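Local structure of putative lipoprotein LppA (2V7S) at residues R54-Y59 against D186-Q191; Q96-G101 against R114-S119; T148-L153 against R160-Q165. The protein is of unknown function but is a putative lipoprotein of Mycobacterium tuberculosis, of a kind confined to pathogenic mycobacteria and probably tethered to the cell membrane. All coordinates share one frame; numbering follows the deposited sequence.

Contact 1 (R54-Y59 against D186-Q191); sequences RNKGSY and DCFLLQ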
loop_
_atom_site.group_PDB
_atom_site.type_symbol
_atom_site.label_atom_id
_atom_site.label_comp_id
_atom_site.label_asym_id
_atom_site.label_seq_id
_atom_site.Cartn_x
_atom_site.Cartn_y
_atom_site.Cartn_z
ATOM N N ARG A 54 -10.124 -4.353 -13.839
ATOM C CA ARG A 54 -10.482 -5.222 -14.966
ATOM C C ARG A 54 -11.457 -4.573 -15.966
ATOM O O ARG A 54 -11.212 -4.534 -17.200
ATOM C CB ARG A 54 -10.936 -6.608 -14.466
ATOM C CG ARG A 54 -9.766 -7.446 -13.930
ATOM C CD ARG A 54 -10.229 -8.792 -13.335
ATOM N NE ARG A 54 -9.083 -9.474 -12.733
ATOM C CZ ARG A 54 -8.279 -10.292 -13.403
ATOM N NH1 ARG A 54 -7.234 -10.858 -12.800
ATOM N NH2 ARG A 54 -8.529 -10.548 -14.664
ATOM N N ASN A 55 -12.527 -3.997 -15.441
ATOM C CA ASN A 55 -13.485 -3.255 -16.274
ATOM C C ASN A 55 -12.916 -2.174 -17.227
ATOM O O ASN A 55 -13.612 -1.722 -18.139
ATOM C CB ASN A 55 -14.530 -2.601 -15.378
ATOM C CG ASN A 55 -14.019 -1.308 -14.784
ATOM O OD1 ASN A 55 -14.437 -0.225 -15.187
ATOM N ND2 ASN A 55 -13.064 -1.411 -13.874
ATOM N N LYS A 56 -11.674 -1.735 -17.011
ATOM C CA LYS A 56 -11.120 -0.662 -17.822
ATOM C C LYS A 56 -10.573 -1.152 -19.148
ATOM O O LYS A 56 -10.265 -0.336 -20.022
ATOM C CB LYS A 56 -9.991 0.109 -17.104
ATOM C CG LYS A 56 -10.373 0.780 -15.774
ATOM C CD LYS A 56 -9.116 1.302 -15.028
ATOM C CE LYS A 56 -8.232 2.262 -15.849
ATOM N NZ LYS A 56 -8.886 3.538 -16.276
ATOM N N GLY A 57 -10.397 -2.463 -19.305
ATOM C CA GLY A 57 -9.750 -2.924 -20.529
ATOM C C GLY A 57 -8.239 -2.860 -20.441
ATOM O O GLY A 57 -7.705 -2.425 -19.427
ATOM N N SER A 58 -7.557 -3.282 -21.515
ATOM C CA SER A 58 -6.096 -3.481 -21.514
ATOM C C SER A 58 -5.325 -2.215 -21.832
ATOM O O SER A 58 -5.825 -1.306 -22.478
ATOM C CB SER A 58 -5.683 -4.564 -22.527
ATOM O OG SER A 58 -6.013 -4.119 -23.842
ATOM N N TYR A 59 -4.098 -2.193 -21.349
ATOM C CA TYR A 59 -3.114 -1.206 -21.710
ATOM C C TYR A 59 -2.894 -1.205 -23.219
ATOM O O TYR A 59 -2.768 -0.165 -23.807
ATOM C CB TYR A 59 -1.826 -1.589 -21.008
ATOM C CG TYR A 59 -0.591 -1.015 -21.622
ATOM C CD1 TYR A 59 0.218 -1.779 -22.468
ATOM C CD2 TYR A 59 -0.204 0.267 -21.306
ATOM C CE1 TYR A 59 1.400 -1.251 -23.016
ATOM C CE2 TYR A 59 0.945 0.807 -21.835
ATOM C CZ TYR A 59 1.736 0.062 -22.688
ATOM O OH TYR A 59 2.880 0.649 -23.170
ATOM N N ASP A 186 -4.193 7.081 -18.503
ATOM C CA ASP A 186 -4.364 6.582 -17.179
ATOM C C ASP A 186 -3.718 5.186 -17.135
ATOM O O ASP A 186 -3.270 4.689 -18.170
ATOM C CB ASP A 186 -5.874 6.524 -16.912
ATOM C CG ASP A 186 -6.213 6.210 -15.477
ATOM O OD1 ASP A 186 -5.364 6.358 -14.604
ATOM O OD2 ASP A 186 -7.373 5.853 -15.229
ATOM N N CYS A 187 -3.676 4.584 -15.940
ATOM C CA CYS A 187 -3.099 3.277 -15.699
ATOM C C CYS A 187 -4.080 2.199 -16.181
ATOM O O CYS A 187 -5.292 2.304 -15.918
ATOM C CB CYS A 187 -2.791 3.113 -14.176
ATOM S SG CYS A 187 -2.029 1.521 -13.767
ATOM N N PHE A 188 -3.587 1.197 -16.915
ATOM C CA PHE A 188 -4.453 0.063 -17.345
ATOM C C PHE A 188 -3.678 -1.202 -17.097
ATOM O O PHE A 188 -2.491 -1.208 -17.270
ATOM C CB PHE A 188 -4.791 0.106 -18.861
ATOM C CG PHE A 188 -5.657 1.273 -19.273
ATOM C CD1 PHE A 188 -5.097 2.546 -19.427
ATOM C CD2 PHE A 188 -7.030 1.110 -19.494
ATOM C CE1 PHE A 188 -5.899 3.659 -19.773
ATOM C CE2 PHE A 188 -7.846 2.218 -19.879
ATOM C CZ PHE A 188 -7.246 3.499 -20.020
ATOM N N LEU A 189 -4.368 -2.264 -16.691
ATOM C CA LEU A 189 -3.793 -3.599 -16.604
ATOM C C LEU A 189 -3.355 -4.074 -17.972
ATOM O O LEU A 189 -4.055 -3.881 -18.970
ATOM C CB LEU A 189 -4.860 -4.586 -16.058
ATOM C CG LEU A 189 -5.520 -4.328 -14.692
ATOM C CD1 LEU A 189 -6.549 -5.410 -14.317
ATOM C CD2 LEU A 189 -4.391 -4.324 -13.642
ATOM N N LEU A 190 -2.204 -4.741 -18.022
ATOM C CA LEU A 190 -1.785 -5.420 -19.223
ATOM C C LEU A 190 -2.795 -6.518 -19.593
ATOM O O LEU A 190 -3.390 -7.123 -18.709
ATOM C CB LEU A 190 -0.410 -6.060 -18.951
ATOM C CG LEU A 190 0.717 -5.107 -18.494
ATOM C CD1 LEU A 190 2.004 -5.882 -18.155
ATOM C CD2 LEU A 190 1.017 -4.055 -19.575
ATOM N N GLN A 191 -2.980 -6.787 -20.885
ATOM C CA GLN A 191 -3.851 -7.887 -21.280
ATOM C C GLN A 191 -3.466 -9.227 -20.609
ATOM O O GLN A 191 -4.334 -10.004 -20.242
ATOM C CB GLN A 191 -3.944 -8.039 -22.810
ATOM C CG GLN A 191 -4.853 -9.205 -23.206
ATOM C CD GLN A 191 -6.293 -8.917 -22.831
ATOM O OE1 GLN A 191 -6.749 -7.778 -22.968
ATOM N NE2 GLN A 191 -7.014 -9.923 -22.372
HETATM O O HOH W 1 -7.202 -2.029 -16.654
#
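Lys56 lies over one face of the Phe188 ring and carries its ammonium group on to Asp186. Lys56 CE sits 4.0 Å above the Phe188 ring plane, offset toward the rim, a CH-pi contact, and Lys56 NZ makes a cation-pi contact 4.3 Å from the ring centroid. The lysine chain is bent at chi3 (55°) and chi4 (62°), which curls the amine back across the ring. There it forms a salt bridge, NZ of Lys56 meeting OD2 of Asp186 at 3.0 Å from above the carboxylate plane. The same OD2 accepts a hydrogen bond from Thr37 of the second subunit, so the carboxylate links this contact to the dimer partner. In the ring plane, at the Phe188 edge, lie the carbonyl oxygens of Lys56 and Gly57.

This loop joins helix 37-53 to helix 59-80 and packs on edge strand 188-189 of the small three-stranded antiparallel sheet, next to Cys187, whose disulfide to Cys104 joins the start of this strand to the chain just after strand 102-103, the opposite edge of the same sheet. Tyr59 N, in the first turn of its helix, donates to Leu189 O at 2.9 Å, from above the carbonyl plane, and Ser58 CA brings a C-H to the same oxygen. Ser58 is the N-cap of helix 59-80, its OG bonded to Ala61 N. A water bridges Gly57 O and Leu189 N. On the flanks, Leu189 CD1 meets Arg54 CG at 3.8 Å, and Leu190 CD2 runs beside Tyr59 CD1, the two side chains pointing the same way.

Contact 2 (Q96-G101 against R114-S119); sequences QSDRNG and RPIANS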
loop_
_atom_site.group_PDB
_atom_site.type_symbol
_atom_site.label_atom_id
_atom_site.label_comp_id
_atom_site.label_asym_id
_atom_site.label_seq_id
_atom_site.Cartn_x
_atom_site.Cartn_y
_atom_site.Cartn_z
ATOM N N GLN A 96 10.199 2.628 -29.533
ATOM C CA GLN A 96 10.278 1.613 -28.490
ATOM C C GLN A 96 9.872 2.184 -27.131
ATOM O O GLN A 96 9.141 1.561 -26.402
ATOM C CB GLN A 96 11.686 1.025 -28.400
ATOM C CG GLN A 96 11.780 -0.121 -27.397
ATOM C CD GLN A 96 10.892 -1.282 -27.799
ATOM O OE1 GLN A 96 9.757 -1.421 -27.316
ATOM N NE2 GLN A 96 11.390 -2.109 -28.719
ATOM N N SER A 97 10.376 3.370 -26.807
ATOM C CA SER A 97 10.019 4.050 -25.571
ATOM C C SER A 97 8.514 4.291 -25.442
ATOM O O SER A 97 7.914 3.991 -24.398
ATOM C CB SER A 97 10.795 5.364 -25.445
ATOM O OG SER A 97 10.464 5.992 -24.233
ATOM N N ASP A 98 7.885 4.815 -26.488
ATOM C CA ASP A 98 6.440 5.025 -26.441
ATOM C C ASP A 98 5.712 3.696 -26.247
ATOM O O ASP A 98 4.809 3.610 -25.434
ATOM C CB ASP A 98 5.923 5.691 -27.706
ATOM C CG ASP A 98 6.469 7.097 -27.889
ATOM O OD1 ASP A 98 7.012 7.668 -26.908
ATOM O OD2 ASP A 98 6.375 7.602 -29.026
ATOM N N ARG A 99 6.149 2.688 -26.991
ATOM C CA ARG A 99 5.581 1.328 -26.934
ATOM C C ARG A 99 5.593 0.753 -25.505
ATOM O O ARG A 99 4.603 0.190 -25.034
ATOM C CB ARG A 99 6.365 0.424 -27.898
ATOM C CG ARG A 99 5.866 -1.002 -28.032
ATOM C CD ARG A 99 6.788 -1.819 -28.972
ATOM N NE ARG A 99 6.984 -1.139 -30.257
ATOM C CZ ARG A 99 8.141 -1.079 -30.920
ATOM N NH1 ARG A 99 9.233 -1.658 -30.435
ATOM N NH2 ARG A 99 8.207 -0.430 -32.077
ATOM N N ASN A 100 6.705 0.932 -24.816
ATOM C CA ASN A 100 6.877 0.472 -23.427
ATOM C C ASN A 100 6.001 1.165 -22.369
ATOM O O ASN A 100 5.806 0.633 -21.272
ATOM C CB ASN A 100 8.340 0.652 -23.035
ATOM C CG ASN A 100 9.269 -0.296 -23.772
ATOM O OD1 ASN A 100 8.830 -1.250 -24.435
ATOM N ND2 ASN A 100 10.571 -0.019 -23.682
ATOM N N GLY A 101 5.540 2.374 -22.668
ATOM C CA GLY A 101 4.680 3.138 -21.765
ATOM C C GLY A 101 5.356 3.715 -20.516
ATOM O O GLY A 101 6.578 3.699 -20.399
ATOM N N ARG A 114 0.852 2.910 -17.937
ATOM C CA ARG A 114 0.128 4.036 -18.497
ATOM C C ARG A 114 0.559 4.120 -19.971
ATOM O O ARG A 114 1.784 4.210 -20.258
ATOM C CB ARG A 114 0.524 5.321 -17.737
ATOM C CG ARG A 114 0.096 5.340 -16.244
ATOM C CD ARG A 114 0.571 6.671 -15.591
ATOM N NE ARG A 114 -0.162 7.855 -16.094
ATOM C CZ ARG A 114 0.337 9.103 -16.140
ATOM N NH1 ARG A 114 1.581 9.359 -15.730
ATOM N NH2 ARG A 114 -0.395 10.115 -16.620
ATOM N N PRO A 115 -0.417 4.037 -20.913
ATOM C CA PRO A 115 -0.027 4.104 -22.327
ATOM C C PRO A 115 0.516 5.476 -22.697
ATOM O O PRO A 115 0.113 6.472 -22.110
ATOM C CB PRO A 115 -1.321 3.837 -23.078
ATOM C CG PRO A 115 -2.439 4.044 -22.096
ATOM C CD PRO A 115 -1.868 3.843 -20.726
ATOM N N ILE A 116 1.448 5.486 -23.651
ATOM C CA ILE A 116 1.971 6.710 -24.229
ATOM C C ILE A 116 1.653 6.589 -25.716
ATOM O O ILE A 116 2.029 5.607 -26.402
ATOM C CB ILE A 116 3.495 6.815 -24.032
ATOM C CG1 ILE A 116 3.873 6.898 -22.532
ATOM C CG2 ILE A 116 4.072 7.994 -24.877
ATOM C CD1 ILE A 116 5.383 6.749 -22.294
ATOM N N ALA A 117 0.906 7.549 -26.217
ATOM C CA ALA A 117 0.538 7.531 -27.633
ATOM C C ALA A 117 1.827 7.698 -28.504
ATOM O O ALA A 117 2.796 8.387 -28.076
ATOM C CB ALA A 117 -0.477 8.631 -27.877
ATOM N N ASN A 118 1.893 7.073 -29.692
ATOM C CA ASN A 118 3.055 7.336 -30.572
ATOM C C ASN A 118 3.245 8.859 -30.638
ATOM O O ASN A 118 2.276 9.584 -30.895
ATOM C CB ASN A 118 2.837 6.789 -31.986
ATOM C CG ASN A 118 2.689 5.273 -32.032
ATOM O OD1 ASN A 118 2.789 4.579 -31.030
ATOM N ND2 ASN A 118 2.426 4.764 -33.211
ATOM N N SER A 119 4.469 9.321 -30.381
ATOM C CA SER A 119 4.820 10.742 -30.450
ATOM C C SER A 119 4.557 11.346 -31.846
ATOM O O SER A 119 4.846 10.733 -32.863
ATOM C CB SER A 119 6.292 10.967 -30.109
ATOM O OG SER A 119 6.636 10.332 -28.878
HETATM O O HOH W 2 2.401 2.918 -24.554
#
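Asp98 and Ser119 are brought together by similar first torsions: Asp98 CG is anti to its own carbonyl carbon (chi1 -64°), and Ser119 OG takes the equivalent place (chi1 -51°), beside its backbone N. The serine thus presents hydroxyl and amide to one carboxylate oxygen. Ser119 N donates to Asp98 OD2 at 2.9 Å, with an angle of 160° at the hydrogen, and arrives from above the carboxylate plane. Ser119 OG lies 2.7 Å from Asp98 OD2, but Asn182 OD1 also lies within its hydrogen-bonding reach, so the direction of its single proton is not settled.

Ile116, three residues before Ser119, crosses the Asp98 side chain at about a right angle. Its CG2 branch comes within 3.6 Å of Asp98 OD1, while the other branch extends over the end of helix 92-100, where CD1 touches Gly101 C at 3.5 Å. Gly101 has positive phi and ends the helix; its CA lies 3.4 Å from Arg114 O, an approach that the absence of a side chain allows. One water joins the backbones, donating to Asp98 O at 2.7 Å and accepting from Ile116 N.

The contact sets the last turn of helix 92-100 against the linker between strands 112-114 and 120-122. Behind the linker, helix 59-80 contributes Arg63, which bonds Ile116 O and packs on Asp98, and Thr67, which bonds Asn118 N. The amide of Ser119, and its hydroxyl if the proton turns that way, would favour an ionised Asp98, and the positive charge of Arg63 packed nearby may add to this.

Contact 3 (T148-L153 against R160-Q165); sequences TTESSL and RDYDVQ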
loop_
_atom_site.group_PDB
_atom_site.type_symbol
_atom_site.label_atom_id
_atom_site.label_comp_id
_atom_site.label_asym_id
_atom_site.label_seq_id
_atom_site.Cartn_x
_atom_site.Cartn_y
_atom_site.Cartn_z
ATOM N N THR A 148 -9.009 18.176 -18.068
ATOM C CA THR A 148 -9.470 19.563 -18.193
ATOM C C THR A 148 -8.679 20.579 -17.344
ATOM O O THR A 148 -9.007 21.771 -17.313
ATOM C CB THR A 148 -10.997 19.682 -17.853
ATOM O OG1 THR A 148 -11.234 19.169 -16.540
ATOM C CG2 THR A 148 -11.850 18.846 -18.853
ATOM N N THR A 149 -7.662 20.122 -16.633
ATOM C CA THR A 149 -6.896 21.039 -15.796
ATOM C C THR A 149 -5.719 21.525 -16.643
ATOM O O THR A 149 -4.862 20.726 -17.027
ATOM C CB THR A 149 -6.422 20.347 -14.491
ATOM O OG1 THR A 149 -7.560 19.761 -13.829
ATOM C CG2 THR A 149 -5.727 21.363 -13.530
ATOM N N GLU A 150 -5.685 22.829 -16.902
ATOM C CA GLU A 150 -4.789 23.418 -17.899
ATOM C C GLU A 150 -3.565 23.997 -17.236
ATOM O O GLU A 150 -3.656 24.455 -16.094
ATOM C CB GLU A 150 -5.488 24.555 -18.655
ATOM C CG GLU A 150 -6.472 24.123 -19.730
ATOM C CD GLU A 150 -6.867 25.271 -20.640
ATOM O OE1 GLU A 150 -6.870 26.426 -20.176
ATOM O OE2 GLU A 150 -7.151 25.035 -21.831
ATOM N N SER A 151 -2.435 23.995 -17.961
ATOM C CA SER A 151 -1.233 24.775 -17.567
ATOM C C SER A 151 -0.276 25.078 -18.735
ATOM O O SER A 151 -0.411 24.535 -19.835
ATOM C CB SER A 151 -0.479 24.135 -16.383
ATOM O OG SER A 151 0.071 22.882 -16.727
ATOM N N SER A 152 0.652 26.004 -18.484
ATOM C CA SER A 152 1.695 26.392 -19.432
ATOM C C SER A 152 2.933 26.808 -18.626
ATOM O O SER A 152 2.861 27.716 -17.794
ATOM C CB SER A 152 1.214 27.543 -20.325
ATOM O OG SER A 152 2.238 28.025 -21.214
ATOM N N LEU A 153 4.057 26.124 -18.848
ATOM C CA LEU A 153 5.341 26.519 -18.234
ATOM C C LEU A 153 5.930 27.773 -18.865
ATOM O O LEU A 153 6.779 28.424 -18.249
ATOM C CB LEU A 153 6.366 25.366 -18.284
ATOM C CG LEU A 153 6.077 24.121 -17.428
ATOM C CD1 LEU A 153 7.111 23.022 -17.690
ATOM C CD2 LEU A 153 5.995 24.449 -15.928
ATOM N N ARG A 160 6.886 27.406 -26.320
ATOM C CA ARG A 160 5.451 27.403 -26.122
ATOM C C ARG A 160 5.062 26.037 -25.604
ATOM O O ARG A 160 5.470 25.005 -26.160
ATOM C CB ARG A 160 4.672 27.741 -27.402
ATOM C CG ARG A 160 5.248 28.908 -28.240
ATOM C CD ARG A 160 4.339 29.201 -29.438
ATOM N NE ARG A 160 4.965 30.146 -30.378
ATOM C CZ ARG A 160 5.078 31.465 -30.204
ATOM N NH1 ARG A 160 4.595 32.067 -29.134
ATOM N NH2 ARG A 160 5.684 32.188 -31.125
ATOM N N ASP A 161 4.264 26.049 -24.541
ATOM C CA ASP A 161 3.877 24.834 -23.841
ATOM C C ASP A 161 2.397 24.955 -23.517
ATOM O O ASP A 161 1.937 26.029 -23.079
ATOM C CB ASP A 161 4.661 24.736 -22.551
ATOM C CG ASP A 161 4.506 23.404 -21.875
ATOM O OD1 ASP A 161 3.947 22.461 -22.482
ATOM O OD2 ASP A 161 4.980 23.296 -20.735
ATOM N N TYR A 162 1.669 23.883 -23.772
ATOM C CA TYR A 162 0.288 23.768 -23.366
ATOM C C TYR A 162 0.113 22.377 -22.818
ATOM O O TYR A 162 0.335 21.392 -23.522
ATOM C CB TYR A 162 -0.702 24.014 -24.528
ATOM C CG TYR A 162 -2.131 23.823 -24.075
ATOM C CD1 TYR A 162 -2.826 22.665 -24.398
ATOM C CD2 TYR A 162 -2.773 24.785 -23.277
ATOM C CE1 TYR A 162 -4.128 22.451 -23.961
ATOM C CE2 TYR A 162 -4.096 24.577 -22.831
ATOM C CZ TYR A 162 -4.752 23.408 -23.193
ATOM O OH TYR A 162 -6.031 23.133 -22.776
ATOM N N ASP A 163 -0.318 22.284 -21.560
ATOM C CA ASP A 163 -0.456 20.964 -20.954
ATOM C C ASP A 163 -1.851 20.915 -20.304
ATOM O O ASP A 163 -2.262 21.888 -19.664
ATOM C CB ASP A 163 0.671 20.794 -19.928
ATOM C CG ASP A 163 0.755 19.389 -19.351
ATOM O OD1 ASP A 163 -0.025 19.079 -18.435
ATOM O OD2 ASP A 163 1.635 18.608 -19.794
ATOM N N VAL A 164 -2.580 19.824 -20.518
ATOM C CA VAL A 164 -3.893 19.632 -19.898
ATOM C C VAL A 164 -3.983 18.189 -19.370
ATOM O O VAL A 164 -3.628 17.199 -20.091
ATOM C CB VAL A 164 -5.081 20.079 -20.832
ATOM C CG1 VAL A 164 -5.145 19.276 -22.126
ATOM C CG2 VAL A 164 -6.458 20.027 -20.086
ATOM N N GLN A 165 -4.388 18.081 -18.096
ATOM C CA GLN A 165 -4.421 16.796 -17.402
ATOM C C GLN A 165 -5.722 16.606 -16.647
ATOM O O GLN A 165 -6.444 17.551 -16.360
ATOM C CB GLN A 165 -3.307 16.694 -16.357
ATOM C CG GLN A 165 -1.924 17.029 -16.791
ATOM C CD GLN A 165 -0.996 17.074 -15.604
ATOM O OE1 GLN A 165 -1.365 16.630 -14.508
ATOM N NE2 GLN A 165 0.212 17.585 -15.806
HETATM O O HOH W 3 -9.444 17.945 -15.129
HETATM O O HOH W 4 -1.789 20.802 -16.582
#
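Glu150 and Tyr162 meet across the hairpin, the carboxylate at the edge of the phenol ring and the two planes 86° apart. Tyr162 OH donates to Glu150 OE2 at a modelled 2.4 Å, so short that the exact length is doubtful; the tyrosine CG is anti to the backbone N (chi1 177°), which carries the ring forward along its strand, past Asp163 toward Val164, its OH reaching Glu150. Further along, Ser152 OG donates to Asp161 O at 2.7 Å, and Leu153 CB rests against Asp161 OD2, an oxygen that also forms a salt bridge with Arg172.

These side chains are set by an antiparallel pairing. Thr149-Gln165 and Ser151-Asp163 are hydrogen-bonded pairs and Glu150-Val164 is the non-hydrogen-bonded pair between them. Ser151 N reaches Asp163 O at 2.7 Å, nearly along the C=O axis. At the open end Thr148 and Thr149 both face Gln165 in a classic beta bulge, Thr149 N bonding Gln165 O at 2.9 Å and Thr148 N only weakly.

Strand 149-151 is one of the two outermost strands of the six-stranded sheet; strand 160-166 continues it to strand 169-175, and helix 128-143 packs on the face bearing Glu150, Tyr162 and Val164 through Arg139 and Ala142.

How the contacts relate
Contacts 1 and 2 adjoin, their centres 15 Å apart. The phenol of Tyr59 reaches the end of helix 92-100, where its OH lies 2.6 Å from Arg99 O in a probable hydrogen bond, and Asp186 O packs against Pro115 CD at 3.0 Å. Contact 3 stands apart, its centre 25 Å from that of contact 1 across the centre of the chain and 20 Å from that of contact 2; its nearest atoms are about 10 Å and 7 Å away. Contacts 2 and 3 follow in series, both within the span contact 1 closes. Loop 114-119 of contact 2 leads from the small sheet, involved in contact 1, to the large sheet, whose edge holds contact 3.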